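Local coordinates for protein FMN reductase [NAD(P)H] (Bacillus subtilis, PDB 1ZCH) that uses NADH or NADPH to reduce FMN and also reduces nitroaromatic compounds, quinones, chromates and azo dyes, at residues Lys54-Lys59 / Glu147-Pro152; Pro74-Phe79 / Val133-Val138; Val155-Gly160 / Arg237-Lys242. All blocks are in the same frame, centred on the assembly; numbering follows the deposited sequence.

Overall arrangement
From the N terminus, the helix holding 54-59 comes first and strand 75-82 follows. The chain then runs through largely helical connections to 133-138 at the flavin, where contact 2 closes. It reaches 147-152 shortly afterwards and closes contact 1, so contact 2 lies wholly within the longer span of contact 1. Contact 3 comes in series: strand 155-164 starts it, and the late helix 236-242 returns to complete it. Contacts 1 and 2 meet where Leu-149 packs on Leu-78. Contacts 2 and 3 share the antiparallel sheet, in which strand 155-164 separates 75-82 from 131-135. Contacts 1 and 3 both reach the second subunit.

Contact 1. Residues Lys54-Lys59 / Glu147-Pro152; sequences KERKKK and ELLELP. With CA (calcium ion), chain C.
Arg-56 lays the aliphatic part of its side chain over Leu-149, with CD of Arg-56 3.7 Å from CD2 of Leu-149. An extended first torsion (chi1 180°) carries this part off the helix toward the leucine, and a bend at chi3 (-69°) then turns the guanidinium aside. Further along the same helix, Lys-59 crosses Leu-148 at about a right angle, a less certain contact because this exposed lysine has more than one conformer. One water joins the polar groups: it lies in the guanidinium plane at the edge, accepts from Arg-56 NE at 2.7 Å and donates to Leu-148 O at 2.8 Å. Helix 142-148 ends here in a Schellman motif, with Glu-150 as the C-prime residue (phi 59°). Beyond the turn, OE1 of Glu-150 binds the calcium ion at 2.2 Å, alongside two waters and Asn-189 of the second subunit. The second subunit also supplies Glu-185, which forms a salt bridge with Arg-56 NH1. The chemistry is therefore divided: methylene groups, leucine methyls and one bridging water join the two segments within the chain, while the charged end of Arg-56 and the metal-bound carboxylate tie this region to the dimer partner.

Contact 2. Residues Pro74-Phe79 / Val133-Val138; sequences PVFLLF and VPIGAV. With FMN (flavin mononucleotide), chain D.
Leu-78 and Val-138 have the nearest CA atoms across the two segments, still 8.4 Å apart. Strands 75-82 and 131-135 are not neighbours in the sheet: both run antiparallel to strand 155-164, which lies between them, so the contact is made by side chains alone. Phe-76 has CG anti to its N (chi1 180°), which sends the ring across that intervening strand, over Gly-160. The ring uses its rim on the far side: CE1 of Phe-76 meets CG1 of Ile-135 at 4.1 Å, and Phe-76 CZ meets CG1 of Val-138 at 3.9 Å, the latter methyl in the ring plane. Leu-78 slides past Val-138 in the opposite direction, its CD1 4.0 Å from Val-138 CG1. This buried hydrocarbon joins the flavin-lining segment 133-138 to strand 75-82 across the strand between. On the flavin side, Pro-134 lies over the benzenoid part of the isoalloxazine, its CB 3.6 Å from FMN C9, while its carbonyl O sits 3.0 Å from FMN C4A over the same face. Pro-134 also packs on Pro-38 of the second subunit. A glycine in place of Pro-134 would lack these ring carbons and would probably leave C8 and C9 of the flavin without their apolar cover on this face, with the backbone at this position freer to turn. The lack of a side chain at Gly-136 leaves room for the flavin edge near C6. Gly-136 N donates a nearly straight hydrogen bond to FMN N5 (2.7 Å, 166°), a backbone N-H that would probably draw electron density toward N5 of the oxidised flavin.

Contact 3. Residues Val155-Gly160 / Arg237-Lys242; sequences VFPLSG and REMLEK
The first torsions of Phe-156 and Leu-240 bring ring and methyl together. Phe-156 has CG between its backbone N and carbonyl carbon (chi1 66°), holding the ring out toward the helix, while Leu-240 has CG anti to its carbonyl carbon (chi1 -67°), bringing one methyl round to the strand. The result is a helix packed on the sheet of the nitroreductase fold: the axes of 155-160 and 237-242 approach to 8.8 Å and run at 149°, roughly antiparallel. CD2 of Leu-240 stands almost exactly above the middle of the Phe-156 ring, 3.6 Å from its centroid and close to the normal, which is a CH-pi contact over one face. Met-239 approaches the same ring obliquely, its side chain crossing that of Phe-156 at about a right angle. Bent at chi3, the methionine puts CE 3.8 Å from Phe-156 CD1, and its SD is 4.3 Å from CD of Pro-157. One aromatic ring thus serves two successive helix residues, and Phe-245 adds an edge-to-face ring contact with it. Leu-240 is also packed on Leu-104 of the second subunit and Leu-158 on Leu-108 of the same subunit, so both the helix and the strand reach the dimer partner. The carbonyl O of Pro-157 is buried by the contact without any polar partner in the model. Farther along the strand, Leu-158 and Ser-159 both face Phe-79 on strand 75-82, a classic beta bulge. Ser-159, which touches the FMN, is turned so that its OG donates to Gly-160 O at 3.0 Å, in the carbonyl plane and on a lone pair.

Contact 1. Residues Lys54-Lys59 / Glu147-Pro152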
loop_
_atom_site.group_PDB
_atom_site.type_symbol
_atom_site.label_atom_id
_atom_site.label_comp_id
_atom_site.label_asym_id
_atom_site.label_seq_id
_atom_site.Cartn_x
_atom_site.Cartn_y
_atom_site.Cartn_z
ATOM N N LYS A 54 19.199 18.019 8.579
ATOM C CA LYS A 54 18.800 18.087 9.980
ATOM C C LYS A 54 17.671 19.077 10.268
ATOM O O LYS A 54 16.681 18.723 10.915
ATOM C CB LYS A 54 20.014 18.428 10.849
ATOM C CG LYS A 54 19.779 18.238 12.337
ATOM C CD LYS A 54 19.600 16.766 12.677
ATOM C CE LYS A 54 19.312 16.563 14.158
ATOM N NZ LYS A 54 19.258 15.119 14.518
ATOM N N GLU A 55 17.815 20.310 9.792
ATOM C CA GLU A 55 16.808 21.346 10.026
ATOM C C GLU A 55 15.445 21.013 9.424
ATOM O O GLU A 55 14.413 21.149 10.086
ATOM C CB GLU A 55 17.290 22.687 9.466
ATOM C CG GLU A 55 18.614 23.170 10.037
ATOM C CD GLU A 55 18.540 23.514 11.514
ATOM O OE1 GLU A 55 18.203 22.626 12.325
ATOM O OE2 GLU A 55 18.829 24.679 11.865
ATOM N N ARG A 56 15.446 20.589 8.165
ATOM C CA ARG A 56 14.211 20.243 7.473
ATOM C C ARG A 56 13.532 19.046 8.137
ATOM O O ARG A 56 12.314 19.030 8.317
ATOM C CB ARG A 56 14.512 19.939 5.997
ATOM C CG ARG A 56 13.294 19.550 5.164
ATOM C CD ARG A 56 13.641 19.393 3.681
ATOM N NE ARG A 56 13.979 20.673 3.057
ATOM C CZ ARG A 56 15.212 21.061 2.745
ATOM N NH1 ARG A 56 16.250 20.269 2.987
ATOM N NH2 ARG A 56 15.408 22.254 2.198
ATOM N N LYS A 57 14.330 18.052 8.511
ATOM C CA LYS A 57 13.810 16.848 9.153
ATOM C C LYS A 57 13.202 17.189 10.516
ATOM O O LYS A 57 12.189 16.613 10.924
ATOM C CB LYS A 57 14.940 15.816 9.294
ATOM C CG LYS A 57 14.495 14.432 9.769
ATOM C CD LYS A 57 15.490 13.337 9.379
ATOM C CE LYS A 57 16.891 13.579 9.943
ATOM N NZ LYS A 57 16.899 13.617 11.437
ATOM N N LYS A 58 13.816 18.139 11.216
ATOM C CA LYS A 58 13.318 18.560 12.520
ATOM C C LYS A 58 11.943 19.205 12.345
ATOM O O LYS A 58 11.028 18.963 13.133
ATOM C CB LYS A 58 14.295 19.553 13.163
ATOM C CG LYS A 58 13.903 20.023 14.556
ATOM C CD LYS A 58 14.947 20.990 15.118
ATOM C CE LYS A 58 14.569 21.489 16.510
ATOM N NZ LYS A 58 15.546 22.492 17.037
ATOM N N LYS A 59 11.796 20.015 11.300
ATOM C CA LYS A 59 10.522 20.674 11.037
ATOM C C LYS A 59 9.451 19.628 10.736
ATOM O O LYS A 59 8.311 19.748 11.178
ATOM C CB LYS A 59 10.652 21.625 9.845
ATOM C CG LYS A 59 11.648 22.757 10.043
ATOM C CD LYS A 59 11.749 23.614 8.790
ATOM C CE LYS A 59 12.746 24.742 8.970
ATOM N NZ LYS A 59 12.357 25.642 10.089
ATOM N N GLU A 147 3.992 22.713 1.513
ATOM C CA GLU A 147 4.742 23.934 1.238
ATOM C C GLU A 147 6.231 23.752 1.505
ATOM O O GLU A 147 7.071 24.197 0.723
ATOM C CB GLU A 147 4.203 25.085 2.090
ATOM C CG GLU A 147 2.756 25.410 1.785
ATOM C CD GLU A 147 2.552 25.778 0.328
ATOM O OE1 GLU A 147 1.468 25.488 -0.219
ATOM O OE2 GLU A 147 3.478 26.366 -0.269
ATOM N N LEU A 148 6.551 23.091 2.613
ATOM C CA LEU A 148 7.938 22.863 2.994
ATOM C C LEU A 148 8.720 22.062 1.959
ATOM O O LEU A 148 9.861 22.392 1.636
ATOM C CB LEU A 148 7.998 22.136 4.342
ATOM C CG LEU A 148 9.391 21.796 4.882
ATOM C CD1 LEU A 148 10.157 23.079 5.196
ATOM C CD2 LEU A 148 9.257 20.941 6.132
ATOM N N LEU A 149 8.102 21.012 1.435
ATOM C CA LEU A 149 8.763 20.147 0.468
ATOM C C LEU A 149 8.439 20.465 -0.988
ATOM O O LEU A 149 8.844 19.736 -1.896
ATOM C CB LEU A 149 8.426 18.688 0.784
ATOM C CG LEU A 149 8.806 18.280 2.213
ATOM C CD1 LEU A 149 8.506 16.800 2.437
ATOM C CD2 LEU A 149 10.287 18.567 2.447
ATOM N N GLU A 150 7.711 21.556 -1.199
ATOM C CA GLU A 150 7.346 21.999 -2.537
ATOM C C GLU A 150 6.545 20.975 -3.334
ATOM O O GLU A 150 6.767 20.805 -4.534
ATOM C CB GLU A 150 8.608 22.389 -3.315
ATOM C CG GLU A 150 9.332 23.602 -2.741
ATOM C CD GLU A 150 10.638 23.906 -3.458
ATOM O OE1 GLU A 150 10.644 23.925 -4.705
ATOM O OE2 GLU A 150 11.657 24.138 -2.772
ATOM N N LEU A 151 5.614 20.294 -2.674
ATOM C CA LEU A 151 4.789 19.312 -3.366
ATOM C C LEU A 151 3.822 20.093 -4.247
ATOM O O LEU A 151 3.080 20.949 -3.764
ATOM C CB LEU A 151 4.022 18.446 -2.363
ATOM C CG LEU A 151 4.880 17.786 -1.276
ATOM C CD1 LEU A 151 4.004 16.879 -0.413
ATOM C CD2 LEU A 151 6.011 16.993 -1.918
ATOM N N PRO A 152 3.826 19.817 -5.559
ATOM C CA PRO A 152 2.936 20.524 -6.482
ATOM C C PRO A 152 1.526 19.953 -6.509
ATOM O O PRO A 152 1.216 18.983 -5.816
ATOM C CB PRO A 152 3.643 20.346 -7.819
ATOM C CG PRO A 152 4.111 18.912 -7.710
ATOM C CD PRO A 152 4.672 18.849 -6.285
HETATM CA CA CA C . 11.562 23.621 -6.726
HETATM O O HOH W 1 12.429 22.828 2.665
HETATM O O HOH W 2 9.904 21.869 -7.050
HETATM O O HOH W 3 12.805 21.594 -5.837
#

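Contact 2. Residues Pro74-Phe79 / Val133-Val138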
loop_
_atom_site.group_PDB
_atom_site.type_symbol
_atom_site.label_atom_id
_atom_site.label_comp_id
_atom_site.label_asym_id
_atom_site.label_seq_id
_atom_site.Cartn_x
_atom_site.Cartn_y
_atom_site.Cartn_z
ATOM N N PRO A 74 18.759 9.350 10.983
ATOM C CA PRO A 74 19.418 10.119 9.923
ATOM C C PRO A 74 18.629 10.269 8.623
ATOM O O PRO A 74 18.909 11.161 7.818
ATOM C CB PRO A 74 20.719 9.353 9.712
ATOM C CG PRO A 74 20.298 7.940 9.938
ATOM C CD PRO A 74 19.426 8.050 11.176
ATOM N N VAL A 75 17.638 9.409 8.424
ATOM C CA VAL A 75 16.852 9.446 7.199
ATOM C C VAL A 75 15.341 9.449 7.402
ATOM O O VAL A 75 14.808 8.683 8.206
ATOM C CB VAL A 75 17.197 8.231 6.297
ATOM C CG1 VAL A 75 16.311 8.231 5.046
ATOM C CG2 VAL A 75 18.670 8.267 5.909
ATOM N N PHE A 76 14.661 10.331 6.673
ATOM C CA PHE A 76 13.203 10.398 6.700
ATOM C C PHE A 76 12.740 10.372 5.248
ATOM O O PHE A 76 13.103 11.249 4.467
ATOM C CB PHE A 76 12.683 11.685 7.341
ATOM C CG PHE A 76 11.174 11.775 7.368
ATOM C CD1 PHE A 76 10.441 11.178 8.395
ATOM C CD2 PHE A 76 10.481 12.400 6.331
ATOM C CE1 PHE A 76 9.040 11.202 8.389
ATOM C CE2 PHE A 76 9.080 12.431 6.312
ATOM C CZ PHE A 76 8.359 11.830 7.341
ATOM N N LEU A 77 11.952 9.364 4.888
ATOM C CA LEU A 77 11.427 9.252 3.532
ATOM C C LEU A 77 9.949 9.618 3.566
ATOM O O LEU A 77 9.224 9.201 4.469
ATOM C CB LEU A 77 11.558 7.819 3.007
ATOM C CG LEU A 77 12.949 7.184 2.965
ATOM C CD1 LEU A 77 12.856 5.790 2.343
ATOM C CD2 LEU A 77 13.890 8.069 2.158
ATOM N N LEU A 78 9.504 10.404 2.594
ATOM C CA LEU A 78 8.094 10.770 2.529
ATOM C C LEU A 78 7.491 10.135 1.285
ATOM O O LEU A 78 7.917 10.421 0.167
ATOM C CB LEU A 78 7.908 12.287 2.458
ATOM C CG LEU A 78 6.431 12.694 2.350
ATOM C CD1 LEU A 78 5.690 12.273 3.609
ATOM C CD2 LEU A 78 6.319 14.198 2.145
ATOM N N PHE A 79 6.516 9.254 1.488
ATOM C CA PHE A 79 5.844 8.587 0.381
ATOM C C PHE A 79 4.597 9.393 0.043
ATOM O O PHE A 79 3.727 9.597 0.894
ATOM C CB PHE A 79 5.470 7.154 0.778
ATOM C CG PHE A 79 6.653 6.238 0.896
ATOM C CD1 PHE A 79 6.984 5.372 -0.142
ATOM C CD2 PHE A 79 7.471 6.276 2.028
ATOM C CE1 PHE A 79 8.117 4.555 -0.061
ATOM C CE2 PHE A 79 8.604 5.466 2.119
ATOM C CZ PHE A 79 8.929 4.605 1.075
ATOM N N VAL A 133 10.154 2.786 10.879
ATOM C CA VAL A 133 8.845 3.013 11.483
ATOM C C VAL A 133 8.104 3.993 10.579
ATOM O O VAL A 133 8.605 5.078 10.275
ATOM C CB VAL A 133 8.915 3.565 12.936
ATOM C CG1 VAL A 133 9.505 4.973 12.970
ATOM C CG2 VAL A 133 7.510 3.556 13.542
ATOM N N PRO A 134 6.918 3.599 10.092
ATOM C CA PRO A 134 6.175 4.514 9.221
ATOM C C PRO A 134 5.625 5.665 10.054
ATOM O O PRO A 134 5.520 5.550 11.275
ATOM C CB PRO A 134 5.056 3.637 8.654
ATOM C CG PRO A 134 5.600 2.232 8.774
ATOM C CD PRO A 134 6.284 2.270 10.122
ATOM N N ILE A 135 5.284 6.768 9.394
ATOM C CA ILE A 135 4.745 7.935 10.084
ATOM C C ILE A 135 3.493 8.437 9.365
ATOM O O ILE A 135 3.577 9.218 8.421
ATOM C CB ILE A 135 5.777 9.091 10.144
ATOM C CG1 ILE A 135 7.041 8.641 10.893
ATOM C CG2 ILE A 135 5.154 10.307 10.823
ATOM C CD1 ILE A 135 6.830 8.347 12.371
ATOM N N GLY A 136 2.331 7.981 9.817
ATOM C CA GLY A 136 1.090 8.407 9.194
ATOM C C GLY A 136 0.705 9.814 9.603
ATOM O O GLY A 136 -0.143 10.444 8.965
ATOM N N ALA A 137 1.341 10.313 10.660
ATOM C CA ALA A 137 1.059 11.650 11.174
ATOM C C ALA A 137 1.401 12.776 10.201
ATOM O O ALA A 137 1.104 13.940 10.473
ATOM C CB ALA A 137 1.789 11.863 12.496
ATOM N N VAL A 138 2.030 12.445 9.075
ATOM C CA VAL A 138 2.348 13.473 8.091
ATOM C C VAL A 138 1.043 14.043 7.538
ATOM O O VAL A 138 1.023 15.132 6.965
ATOM C CB VAL A 138 3.192 12.922 6.914
ATOM C CG1 VAL A 138 4.556 12.480 7.420
ATOM C CG2 VAL A 138 2.462 11.763 6.231
HETATM N N1 FMN D . 4.243 4.683 14.465
HETATM C C2 FMN D . 4.557 5.839 15.080
HETATM O O2 FMN D . 5.247 5.875 16.064
HETATM N N3 FMN D . 4.088 7.107 14.590
HETATM C C4 FMN D . 3.288 7.204 13.445
HETATM O O4 FMN D . 2.910 8.300 13.070
HETATM C C4A FMN D . 2.951 5.953 12.756
HETATM N N5 FMN D . 2.162 5.977 11.634
HETATM C C5A FMN D . 2.018 4.805 10.914
HETATM C C6 FMN D . 1.357 4.888 9.641
HETATM C C7 FMN D . 1.214 3.770 8.824
HETATM C C7M FMN D . 0.568 3.920 7.461
HETATM C C8 FMN D . 1.709 2.456 9.277
HETATM C C8M FMN D . 1.621 1.223 8.413
HETATM C C9 FMN D . 2.333 2.342 10.550
HETATM C C9A FMN D . 2.507 3.506 11.373
HETATM N N10 FMN D . 3.229 3.503 12.657
HETATM C C10 FMN D . 3.482 4.678 13.319
HETATM C "C1'" FMN D . 3.727 2.201 13.209
HETATM C "C2'" FMN D . 2.584 1.346 13.855
HETATM O "O2'" FMN D . 2.298 1.885 15.153
HETATM C "C3'" FMN D . 3.084 -0.105 13.939
HETATM O "O3'" FMN D . 3.306 -0.583 12.597
HETATM C "C4'" FMN D . 2.048 -1.026 14.627
HETATM O "O4'" FMN D . 1.843 -0.648 15.992
HETATM C "C5'" FMN D . 2.544 -2.460 14.517
HETATM O "O5'" FMN D . 3.828 -2.644 15.395
HETATM P P FMN D . 5.098 -3.114 14.669
HETATM O O1P FMN D . 4.987 -4.528 14.352
HETATM O O2P FMN D . 6.227 -2.910 15.557
HETATM O O3P FMN D . 5.299 -2.360 13.438
#

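Contact 3. Residues Val155-Gly160 / Arg237-Lys242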
loop_
_atom_site.group_PDB
_atom_site.type_symbol
_atom_site.label_atom_id
_atom_site.label_comp_id
_atom_site.label_asym_id
_atom_site.label_seq_id
_atom_site.Cartn_x
_atom_site.Cartn_y
_atom_site.Cartn_z
ATOM N N VAL A 155 -0.139 16.035 -6.038
ATOM C CA VAL A 155 0.760 15.273 -5.180
ATOM C C VAL A 155 0.309 15.501 -3.738
ATOM O O VAL A 155 0.059 16.638 -3.334
ATOM C CB VAL A 155 2.228 15.751 -5.315
ATOM C CG1 VAL A 155 3.130 14.974 -4.343
ATOM C CG2 VAL A 155 2.707 15.568 -6.748
ATOM N N PHE A 156 0.172 14.426 -2.971
ATOM C CA PHE A 156 -0.209 14.572 -1.569
ATOM C C PHE A 156 0.489 13.544 -0.689
ATOM O O PHE A 156 0.683 12.389 -1.081
ATOM C CB PHE A 156 -1.740 14.537 -1.395
ATOM C CG PHE A 156 -2.386 13.219 -1.721
ATOM C CD1 PHE A 156 -2.437 12.199 -0.777
ATOM C CD2 PHE A 156 -3.002 13.021 -2.954
ATOM C CE1 PHE A 156 -3.101 10.999 -1.055
ATOM C CE2 PHE A 156 -3.667 11.828 -3.244
ATOM C CZ PHE A 156 -3.717 10.814 -2.291
ATOM N N PRO A 157 0.906 13.966 0.513
ATOM C CA PRO A 157 1.599 13.078 1.449
ATOM C C PRO A 157 0.701 11.997 2.024
ATOM O O PRO A 157 -0.446 12.252 2.389
ATOM C CB PRO A 157 2.099 14.042 2.516
ATOM C CG PRO A 157 0.974 15.035 2.590
ATOM C CD PRO A 157 0.674 15.290 1.122
ATOM N N LEU A 158 1.226 10.780 2.091
ATOM C CA LEU A 158 0.469 9.668 2.652
ATOM C C LEU A 158 1.139 9.135 3.911
ATOM O O LEU A 158 0.495 8.985 4.947
ATOM C CB LEU A 158 0.313 8.557 1.613
ATOM C CG LEU A 158 -0.767 8.899 0.584
ATOM C CD1 LEU A 158 -0.696 7.964 -0.603
ATOM C CD2 LEU A 158 -2.131 8.818 1.265
ATOM N N SER A 159 2.436 8.869 3.834
ATOM C CA SER A 159 3.144 8.356 4.999
ATOM C C SER A 159 4.645 8.539 4.911
ATOM O O SER A 159 5.237 8.453 3.837
ATOM C CB SER A 159 2.840 6.866 5.188
ATOM O OG SER A 159 3.504 6.337 6.331
ATOM N N GLY A 160 5.258 8.804 6.057
ATOM C CA GLY A 160 6.695 8.937 6.082
ATOM C C GLY A 160 7.235 7.584 6.491
ATOM O O GLY A 160 6.472 6.676 6.839
ATOM N N ARG A 237 -10.410 15.578 3.067
ATOM C CA ARG A 237 -11.047 15.934 1.807
ATOM C C ARG A 237 -10.541 17.298 1.343
ATOM O O ARG A 237 -10.267 17.503 0.159
ATOM C CB ARG A 237 -12.570 15.981 1.952
ATOM C CG ARG A 237 -13.259 16.427 0.673
ATOM C CD ARG A 237 -14.762 16.510 0.826
ATOM N NE ARG A 237 -15.398 16.884 -0.435
ATOM C CZ ARG A 237 -16.711 16.937 -0.624
ATOM N NH1 ARG A 237 -17.538 16.640 0.371
ATOM N NH2 ARG A 237 -17.200 17.274 -1.811
ATOM N N GLU A 238 -10.425 18.228 2.284
ATOM C CA GLU A 238 -9.943 19.569 1.975
ATOM C C GLU A 238 -8.534 19.523 1.379
ATOM O O GLU A 238 -8.262 20.185 0.379
ATOM C CB GLU A 238 -9.948 20.433 3.238
ATOM C CG GLU A 238 -9.380 21.828 3.036
ATOM C CD GLU A 238 -9.611 22.726 4.235
ATOM O OE1 GLU A 238 -9.239 22.329 5.360
ATOM O OE2 GLU A 238 -10.164 23.832 4.051
ATOM N N MET A 239 -7.647 18.745 1.999
ATOM C CA MET A 239 -6.270 18.600 1.515
ATOM C C MET A 239 -6.281 18.094 0.081
ATOM O O MET A 239 -5.628 18.656 -0.800
ATOM C CB MET A 239 -5.483 17.594 2.371
ATOM C CG MET A 239 -4.186 17.103 1.695
ATOM S SD MET A 239 -3.385 15.659 2.465
ATOM C CE MET A 239 -4.304 14.322 1.713
ATOM N N LEU A 240 -7.022 17.012 -0.134
ATOM C CA LEU A 240 -7.123 16.399 -1.451
ATOM C C LEU A 240 -7.614 17.377 -2.513
ATOM O O LEU A 240 -7.034 17.464 -3.596
ATOM C CB LEU A 240 -8.047 15.179 -1.383
ATOM C CG LEU A 240 -7.496 14.021 -0.541
ATOM C CD1 LEU A 240 -8.565 12.948 -0.341
ATOM C CD2 LEU A 240 -6.267 13.437 -1.237
ATOM N N GLU A 241 -8.674 18.119 -2.205
ATOM C CA GLU A 241 -9.216 19.078 -3.160
ATOM C C GLU A 241 -8.212 20.184 -3.464
ATOM O O GLU A 241 -8.069 20.607 -4.613
ATOM C CB GLU A 241 -10.512 19.690 -2.625
ATOM C CG GLU A 241 -11.586 18.667 -2.316
ATOM C CD GLU A 241 -12.921 19.301 -1.967
ATOM O OE1 GLU A 241 -12.957 20.173 -1.070
ATOM O OE2 GLU A 241 -13.934 18.921 -2.589
ATOM N N LYS A 242 -7.517 20.644 -2.429
ATOM C CA LYS A 242 -6.527 21.700 -2.584
ATOM C C LYS A 242 -5.387 21.226 -3.478
ATOM O O LYS A 242 -4.722 22.032 -4.131
ATOM C CB LYS A 242 -5.989 22.095 -1.208
ATOM C CG LYS A 242 -5.119 23.336 -1.194
ATOM C CD LYS A 242 -4.774 23.729 0.236
ATOM C CE LYS A 242 -6.028 24.017 1.058
ATOM N NZ LYS A 242 -5.719 24.276 2.494
#